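Side-chain contacts in 2-oxoglutarate (2OG) and Fe(II)-dependent oxygenase superfamily protein (Arabidopsis thaliana, PDB 6KWA), which probably catalyses the irreversible 2-oxoglutarate- and iron(II)-dependent oxidation of the auxin indole-3-acetic acid to inactive 2-oxoindole-3-acetic acid: residues L40-E43 with M44-V48; T47-D50 with L51-P55; R54-E57 with V58-N62. All blocks are in the same frame, centred on the assembly; numbering follows the deposited sequence.

Interaction 1. Residues L40-E43 with M44-V48; sequences LMAE and MKKTV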
loop_
_atom_site.group_PDB
_atom_site.type_symbol
_atom_site.label_atom_id
_atom_site.label_comp_id
_atom_site.label_asym_id
_atom_site.label_seq_id
_atom_site.Cartn_x
_atom_site.Cartn_y
_atom_site.Cartn_z
ATOM N N LEU A 40 -5.106 17.131 -2.151
ATOM C CA LEU A 40 -3.856 16.540 -2.625
ATOM C C LEU A 40 -4.086 15.109 -3.135
ATOM O O LEU A 40 -3.522 14.693 -4.150
ATOM C CB LEU A 40 -2.813 16.527 -1.511
ATOM C CG LEU A 40 -1.501 15.824 -1.864
ATOM C CD1 LEU A 40 -0.879 16.428 -3.119
ATOM C CD2 LEU A 40 -0.543 15.830 -0.684
ATOM N N MET A 41 -4.918 14.358 -2.428
ATOM C CA MET A 41 -5.243 13.008 -2.849
ATOM C C MET A 41 -5.997 13.042 -4.179
ATOM O O MET A 41 -5.713 12.256 -5.082
ATOM C CB MET A 41 -6.085 12.315 -1.778
ATOM C CG MET A 41 -5.271 11.898 -0.543
ATOM S SD MET A 41 -6.312 11.226 0.765
ATOM C CE MET A 41 -7.260 9.939 -0.048
ATOM N N ALA A 42 -6.939 13.975 -4.316
ATOM C CA ALA A 42 -7.719 14.045 -5.552
ATOM C C ALA A 42 -6.823 14.494 -6.682
ATOM O O ALA A 42 -6.913 13.986 -7.802
ATOM C CB ALA A 42 -8.913 14.960 -5.398
ATOM N N GLU A 43 -5.916 15.412 -6.381
ATOM C CA GLU A 43 -4.982 15.903 -7.388
ATOM C C GLU A 43 -4.029 14.784 -7.806
ATOM O O GLU A 43 -3.561 14.727 -8.966
ATOM C CB GLU A 43 -4.198 17.128 -6.865
ATOM C CG GLU A 43 -5.047 18.391 -6.992
ATOM C CD GLU A 43 -4.602 19.520 -6.105
ATOM O OE1 GLU A 43 -3.530 19.421 -5.467
ATOM O OE2 GLU A 43 -5.369 20.496 -5.999
ATOM N N MET A 44 -3.693 13.919 -6.857
ATOM C CA MET A 44 -2.829 12.797 -7.188
ATOM C C MET A 44 -3.554 11.848 -8.135
ATOM O O MET A 44 -2.974 11.400 -9.126
ATOM C CB MET A 44 -2.353 12.063 -5.930
ATOM C CG MET A 44 -1.361 10.937 -6.233
ATOM S SD MET A 44 0.237 11.513 -6.813
ATOM C CE MET A 44 0.473 10.528 -8.280
ATOM N N LYS A 45 -4.824 11.577 -7.873
ATOM C CA LYS A 45 -5.553 10.658 -8.738
ATOM C C LYS A 45 -5.719 11.218 -10.173
ATOM O O LYS A 45 -5.653 10.464 -11.151
ATOM C CB LYS A 45 -6.917 10.324 -8.145
ATOM C CG LYS A 45 -7.630 9.243 -8.919
ATOM C CD LYS A 45 -9.068 9.062 -8.479
ATOM C CE LYS A 45 -9.776 8.033 -9.347
ATOM N NZ LYS A 45 -11.252 8.069 -9.118
ATOM N N LYS A 46 -5.913 12.529 -10.306
ATOM C CA LYS A 46 -6.031 13.126 -11.628
ATOM C C LYS A 46 -4.687 13.027 -12.352
ATOM O O LYS A 46 -4.635 12.729 -13.545
ATOM C CB LYS A 46 -6.444 14.596 -11.532
ATOM C CG LYS A 46 -7.819 14.881 -10.937
ATOM C CD LYS A 46 -8.065 16.405 -10.994
ATOM C CE LYS A 46 -9.461 16.794 -10.537
ATOM N NZ LYS A 46 -9.525 16.653 -9.048
ATOM N N THR A 47 -3.603 13.294 -11.626
ATOM C CA THR A 47 -2.256 13.181 -12.198
ATOM C C THR A 47 -2.055 11.750 -12.716
ATOM O O THR A 47 -1.500 11.557 -13.785
ATOM C CB THR A 47 -1.172 13.536 -11.167
ATOM O OG1 THR A 47 -1.345 14.887 -10.752
ATOM C CG2 THR A 47 0.244 13.379 -11.718
ATOM N N VAL A 48 -2.520 10.766 -11.940
ATOM C CA VAL A 48 -2.382 9.354 -12.278
ATOM C C VAL A 48 -3.112 8.981 -13.568
ATOM O O VAL A 48 -2.578 8.275 -14.422
ATOM C CB VAL A 48 -2.924 8.443 -11.151
ATOM C CG1 VAL A 48 -3.178 7.023 -11.682
ATOM C CG2 VAL A 48 -1.953 8.423 -9.945
#

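Interaction 2. Residues T47-D50 with L51-P55; sequences TVID and LFQRP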
loop_
_atom_site.group_PDB
_atom_site.type_symbol
_atom_site.label_atom_id
_atom_site.label_comp_id
_atom_site.label_asym_id
_atom_site.label_seq_id
_atom_site.Cartn_x
_atom_site.Cartn_y
_atom_site.Cartn_z
ATOM N N THR A 47 -3.603 13.294 -11.626
ATOM C CA THR A 47 -2.256 13.181 -12.198
ATOM C C THR A 47 -2.055 11.750 -12.716
ATOM O O THR A 47 -1.500 11.557 -13.785
ATOM C CB THR A 47 -1.172 13.536 -11.167
ATOM O OG1 THR A 47 -1.345 14.887 -10.752
ATOM C CG2 THR A 47 0.244 13.379 -11.718
ATOM N N VAL A 48 -2.520 10.766 -11.940
ATOM C CA VAL A 48 -2.382 9.354 -12.278
ATOM C C VAL A 48 -3.112 8.981 -13.568
ATOM O O VAL A 48 -2.578 8.275 -14.422
ATOM C CB VAL A 48 -2.924 8.443 -11.151
ATOM C CG1 VAL A 48 -3.178 7.023 -11.682
ATOM C CG2 VAL A 48 -1.953 8.423 -9.945
ATOM N N ILE A 49 -4.357 9.421 -13.672
ATOM C CA ILE A 49 -5.113 9.215 -14.882
ATOM C C ILE A 49 -4.346 9.843 -16.044
ATOM O O ILE A 49 -4.231 9.255 -17.118
ATOM C CB ILE A 49 -6.521 9.794 -14.754
ATOM C CG1 ILE A 49 -7.290 9.017 -13.685
ATOM C CG2 ILE A 49 -7.245 9.734 -16.075
ATOM C CD1 ILE A 49 -8.665 9.611 -13.333
ATOM N N ASP A 50 -3.789 11.023 -15.816
ATOM C CA ASP A 50 -3.049 11.699 -16.862
ATOM C C ASP A 50 -1.705 11.022 -17.194
ATOM O O ASP A 50 -1.320 10.942 -18.366
ATOM C CB ASP A 50 -2.788 13.154 -16.490
ATOM C CG ASP A 50 -2.445 13.995 -17.709
ATOM O OD1 ASP A 50 -3.298 14.039 -18.622
ATOM O OD2 ASP A 50 -1.335 14.569 -17.790
ATOM N N LEU A 51 -0.960 10.581 -16.179
ATOM C CA LEU A 51 0.314 9.919 -16.468
ATOM C C LEU A 51 0.079 8.672 -17.322
ATOM O O LEU A 51 0.870 8.382 -18.221
ATOM C CB LEU A 51 1.071 9.564 -15.180
ATOM C CG LEU A 51 1.555 10.792 -14.412
ATOM C CD1 LEU A 51 2.384 10.449 -13.186
ATOM C CD2 LEU A 51 2.351 11.720 -15.345
ATOM N N PHE A 52 -1.028 7.962 -17.088
ATOM C CA PHE A 52 -1.298 6.742 -17.855
ATOM C C PHE A 52 -1.698 7.003 -19.313
ATOM O O PHE A 52 -1.705 6.084 -20.132
ATOM C CB PHE A 52 -2.390 5.914 -17.185
ATOM C CG PHE A 52 -1.882 5.004 -16.102
ATOM C CD1 PHE A 52 -0.967 3.995 -16.404
ATOM C CD2 PHE A 52 -2.308 5.152 -14.788
ATOM C CE1 PHE A 52 -0.489 3.137 -15.415
ATOM C CE2 PHE A 52 -1.836 4.292 -13.794
ATOM C CZ PHE A 52 -0.930 3.282 -14.111
ATOM N N GLN A 53 -2.023 8.248 -19.633
ATOM C CA GLN A 53 -2.330 8.609 -21.008
ATOM C C GLN A 53 -1.095 9.092 -21.744
ATOM O O GLN A 53 -1.175 9.460 -22.907
ATOM C CB GLN A 53 -3.460 9.632 -21.039
ATOM C CG GLN A 53 -4.783 8.897 -20.975
ATOM C CD GLN A 53 -5.926 9.733 -20.494
ATOM O OE1 GLN A 53 -5.790 10.936 -20.286
ATOM N NE2 GLN A 53 -7.054 9.082 -20.237
ATOM N N ARG A 54 0.054 9.067 -21.072
ATOM C CA ARG A 54 1.308 9.446 -21.720
ATOM C C ARG A 54 1.581 8.461 -22.858
ATOM O O ARG A 54 1.098 7.320 -22.821
ATOM C CB ARG A 54 2.478 9.428 -20.729
ATOM C CG ARG A 54 2.556 10.622 -19.788
ATOM C CD ARG A 54 2.869 11.923 -20.511
ATOM N NE ARG A 54 3.291 12.973 -19.584
ATOM C CZ ARG A 54 2.450 13.745 -18.900
ATOM N NH1 ARG A 54 1.145 13.599 -19.049
ATOM N NH2 ARG A 54 2.913 14.687 -18.083
ATOM N N PRO A 55 2.311 8.911 -23.896
ATOM C CA PRO A 55 2.694 8.007 -24.989
ATOM C C PRO A 55 3.338 6.748 -24.426
ATOM O O PRO A 55 4.037 6.810 -23.418
ATOM C CB PRO A 55 3.692 8.835 -25.808
ATOM C CG PRO A 55 3.232 10.272 -25.577
ATOM C CD PRO A 55 2.746 10.301 -24.136
#

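Interaction 3. Residues R54-E57 with V58-N62; sequences RPYE and VKVRN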
loop_
_atom_site.group_PDB
_atom_site.type_symbol
_atom_site.label_atom_id
_atom_site.label_comp_id
_atom_site.label_asym_id
_atom_site.label_seq_id
_atom_site.Cartn_x
_atom_site.Cartn_y
_atom_site.Cartn_z
ATOM N N ARG A 54 0.054 9.067 -21.072
ATOM C CA ARG A 54 1.308 9.446 -21.720
ATOM C C ARG A 54 1.581 8.461 -22.858
ATOM O O ARG A 54 1.098 7.320 -22.821
ATOM C CB ARG A 54 2.478 9.428 -20.729
ATOM C CG ARG A 54 2.556 10.622 -19.788
ATOM C CD ARG A 54 2.869 11.923 -20.511
ATOM N NE ARG A 54 3.291 12.973 -19.584
ATOM C CZ ARG A 54 2.450 13.745 -18.900
ATOM N NH1 ARG A 54 1.145 13.599 -19.049
ATOM N NH2 ARG A 54 2.913 14.687 -18.083
ATOM N N PRO A 55 2.311 8.911 -23.896
ATOM C CA PRO A 55 2.694 8.007 -24.989
ATOM C C PRO A 55 3.338 6.748 -24.426
ATOM O O PRO A 55 4.037 6.810 -23.418
ATOM C CB PRO A 55 3.692 8.835 -25.808
ATOM C CG PRO A 55 3.232 10.272 -25.577
ATOM C CD PRO A 55 2.746 10.301 -24.136
ATOM N N TYR A 56 3.085 5.615 -25.061
ATOM C CA TYR A 56 3.653 4.357 -24.624
ATOM C C TYR A 56 5.166 4.416 -24.483
ATOM O O TYR A 56 5.753 3.875 -23.542
ATOM C CB TYR A 56 3.255 3.269 -25.601
ATOM C CG TYR A 56 3.586 1.864 -25.180
ATOM C CD1 TYR A 56 2.763 1.173 -24.292
ATOM C CD2 TYR A 56 4.703 1.211 -25.691
ATOM C CE1 TYR A 56 3.048 -0.140 -23.917
ATOM C CE2 TYR A 56 4.996 -0.103 -25.324
ATOM C CZ TYR A 56 4.170 -0.765 -24.438
ATOM O OH TYR A 56 4.461 -2.046 -24.079
ATOM N N GLU A 57 5.796 5.099 -25.418
ATOM C CA GLU A 57 7.242 5.071 -25.490
ATOM C C GLU A 57 7.821 5.959 -24.377
ATOM O O GLU A 57 8.954 5.762 -23.925
ATOM C CB GLU A 57 7.668 5.458 -26.906
ATOM C CG GLU A 57 9.051 4.960 -27.314
ATOM C CD GLU A 57 9.174 4.848 -28.849
ATOM O OE1 GLU A 57 8.120 4.925 -29.538
ATOM O OE2 GLU A 57 10.298 4.606 -29.359
ATOM N N VAL A 58 6.996 6.876 -23.878
ATOM C CA VAL A 58 7.333 7.625 -22.676
ATOM C C VAL A 58 7.204 6.714 -21.424
ATOM O O VAL A 58 8.127 6.630 -20.601
ATOM C CB VAL A 58 6.419 8.854 -22.497
ATOM C CG1 VAL A 58 6.656 9.505 -21.121
ATOM C CG2 VAL A 58 6.642 9.873 -23.624
ATOM N N LYS A 59 6.089 5.991 -21.308
ATOM C CA LYS A 59 5.872 5.130 -20.140
ATOM C C LYS A 59 6.948 4.073 -19.983
ATOM O O LYS A 59 7.379 3.808 -18.863
ATOM C CB LYS A 59 4.504 4.469 -20.205
ATOM C CG LYS A 59 3.373 5.466 -20.014
ATOM C CD LYS A 59 2.004 4.799 -19.862
ATOM C CE LYS A 59 1.397 4.339 -21.195
ATOM N NZ LYS A 59 -0.071 3.992 -21.023
ATOM N N VAL A 60 7.437 3.530 -21.096
ATOM C CA VAL A 60 8.451 2.464 -21.045
ATOM C C VAL A 60 9.775 2.984 -20.490
ATOM O O VAL A 60 10.647 2.195 -20.084
ATOM C CB VAL A 60 8.677 1.818 -22.447
ATOM C CG1 VAL A 60 9.612 0.610 -22.361
ATOM C CG2 VAL A 60 7.350 1.355 -23.042
ATOM N N ARG A 61 9.914 4.309 -20.452
ATOM C CA ARG A 61 11.076 4.974 -19.862
ATOM C C ARG A 61 11.074 4.879 -18.315
ATOM O O ARG A 61 12.100 5.121 -17.666
ATOM C CB ARG A 61 11.110 6.437 -20.316
ATOM C CG ARG A 61 11.610 6.638 -21.744
ATOM C CD ARG A 61 11.254 8.028 -22.333
ATOM N NE ARG A 61 11.436 9.170 -21.439
ATOM C CZ ARG A 61 11.130 10.426 -21.776
ATOM N NH1 ARG A 61 11.329 11.412 -20.912
ATOM N NH2 ARG A 61 10.644 10.697 -22.992
ATOM N N ASN A 62 9.929 4.518 -17.734
ATOM C CA ASN A 62 9.838 4.244 -16.293
ATOM C C ASN A 62 10.503 2.903 -16.022
ATOM O O ASN A 62 9.862 1.863 -15.976
ATOM C CB ASN A 62 8.372 4.260 -15.824
ATOM C CG ASN A 62 8.204 3.965 -14.321
ATOM O OD1 ASN A 62 7.323 3.195 -13.940
ATOM N ND2 ASN A 62 9.025 4.588 -13.474
#

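Interaction 1. Residues L40-E43 with M44-V48
Thr-47 and Glu-43 meet one turn apart on the amphipathic helix 38-51, which packs on the double-stranded beta-helix fold of this 2-oxoglutarate oxygenase. The Glu-43 carbonyl oxygen is gripped twice: Thr-47 N donates to it at 3.0 Å, and the hydroxyl OG1 donates at 2.9 Å from the opposite face of the carbonyl plane. With OG1 set beside its own backbone N (chi1 -61°), the buried hydroxyl folds back on the preceding turn, the side chain touching Gln-108 and Ile-111 of helix 106-133. Threonine suits such a place because its polar branch is satisfied within its own helix. Before it, Met-44 N donates to Leu-40 O and Lys-45 N to Met-41 O. The flexible Met-44 chain leads away from this turn, bending into the layer between Met-112 and Tyr-115 of helix 106-133 and Phe-149 and Ile-241 of the sheet. Lys-45 runs out almost fully extended, and its ammonium forms salt bridges with Asp-181 and Glu-182, anchoring the helix to the loop after strand 175-179. On the solvent side Lys-46 lies back over the turn before it, its CG 3.4 Å from Ala-42 O and its NZ, turned inward by the last torsion, 4.1 Å from Ala-42 CB.

Interaction 2. Residues T47-D50 with L51-P55
A salt bridge and two apolar pairs, each made four residues apart, hold the C-terminal end of helix 38-51 to the turn that follows it. Asp-50 OD2 meets Arg-54 NH1 at 2.9 Å. The oxygen lies at the edge of the guanidinium, in its plane, whereas the nitrogen approaches from above the carboxylate plane; the two flat groups are turned 78° apart. The bend at chi2 (-67°) carries the arginine back toward the helix, where Leu-51 CD2 sits 4.0 Å above the centre of one guanidinium face. Its NH2 is held by Glu-103 O and Gln-108 OE1, and Gln-108 NE2 also donates to Asp-50 OD2, a network that fixes the rotation of the charged group. Arginine suits this place because it can serve several acceptors at once. On the inner side, Val-48 CG1 lies alongside the Phe-52 ring, 3.7 Å from CE2, and the phenyl continues onto Ile-151 and Tyr-239 of the sheet, with its side chain about 5 Å from that of Asn-152, a residue of the 2-oxoglutarate site. Thr-47 CG2 runs beside Leu-51 CD1 at 3.9 Å, both facing Met-112. Arg-54 N bonds back to Leu-51 O, closing the 51-54 type I beta turn. The whole is an i to i+4 salt bridge at a helix C-terminus, with a beta turn leading the chain out of the helix.

Interaction 3. Residues R54-E57 with V58-N62
With its CG anti to the backbone N (chi1 -171°), Tyr-56 lays its ring over the next turn, where Val-60 CG2, placed beside its own backbone N, comes up against one face. This is a CH-pi contact at the short helix 56-59: the methyl stands 4.0 Å from the ring centroid, 28° off the normal, closest to CE2. The broad ring and branched valine partly shield each other, though both remain exposed. Pro-55 takes the N-cap position, where lacking a backbone N-H costs the helix no hydrogen bond. Its carbonyl oxygen receives Lys-59 N in the carbonyl plane at 3.1 Å, and Val-58 N more weakly. The proline ring also lies side by side with Val-58, CB to CG2 3.8 Å, while the other methyl, CG1, turns to the aliphatic CB of Arg-54. Further out, Lys-59 bends at chi3 (-78°) to bring its ammonium to Phe-52 O and into a salt bridge with Glu-82 of strand 81-87. The long methylene chain can thus tie the helix to the sheet edge. Arg-61 NH2 salt-bridges loop residue Glu-103, and the turn closes as Asn-62 N bonds to Lys-59 O. Along the way, Lys-59 CE passes 3.4 Å from Arg-54 O.

From the N terminus, the three contacts follow one another as short local closures, none enclosing another. Interaction 1 spans consecutive turns in the middle of helix 38-51; interaction 2 takes over at the shared Thr-47 and Val-48 and carries the chain out of that helix; interaction 3 begins on the shared Arg-54 and Pro-55 and winds helix 56-59. Interactions 2 and 3 also touch directly, through Phe-52 O and Lys-59 NZ, 2.8 Å apart, whereas interactions 1 and 3 stay about 6 Å apart at their nearest atoms. Together they join helices 38-51 and 56-59 to helix 106-133, the large sheet and 81-87, one of its outermost strands.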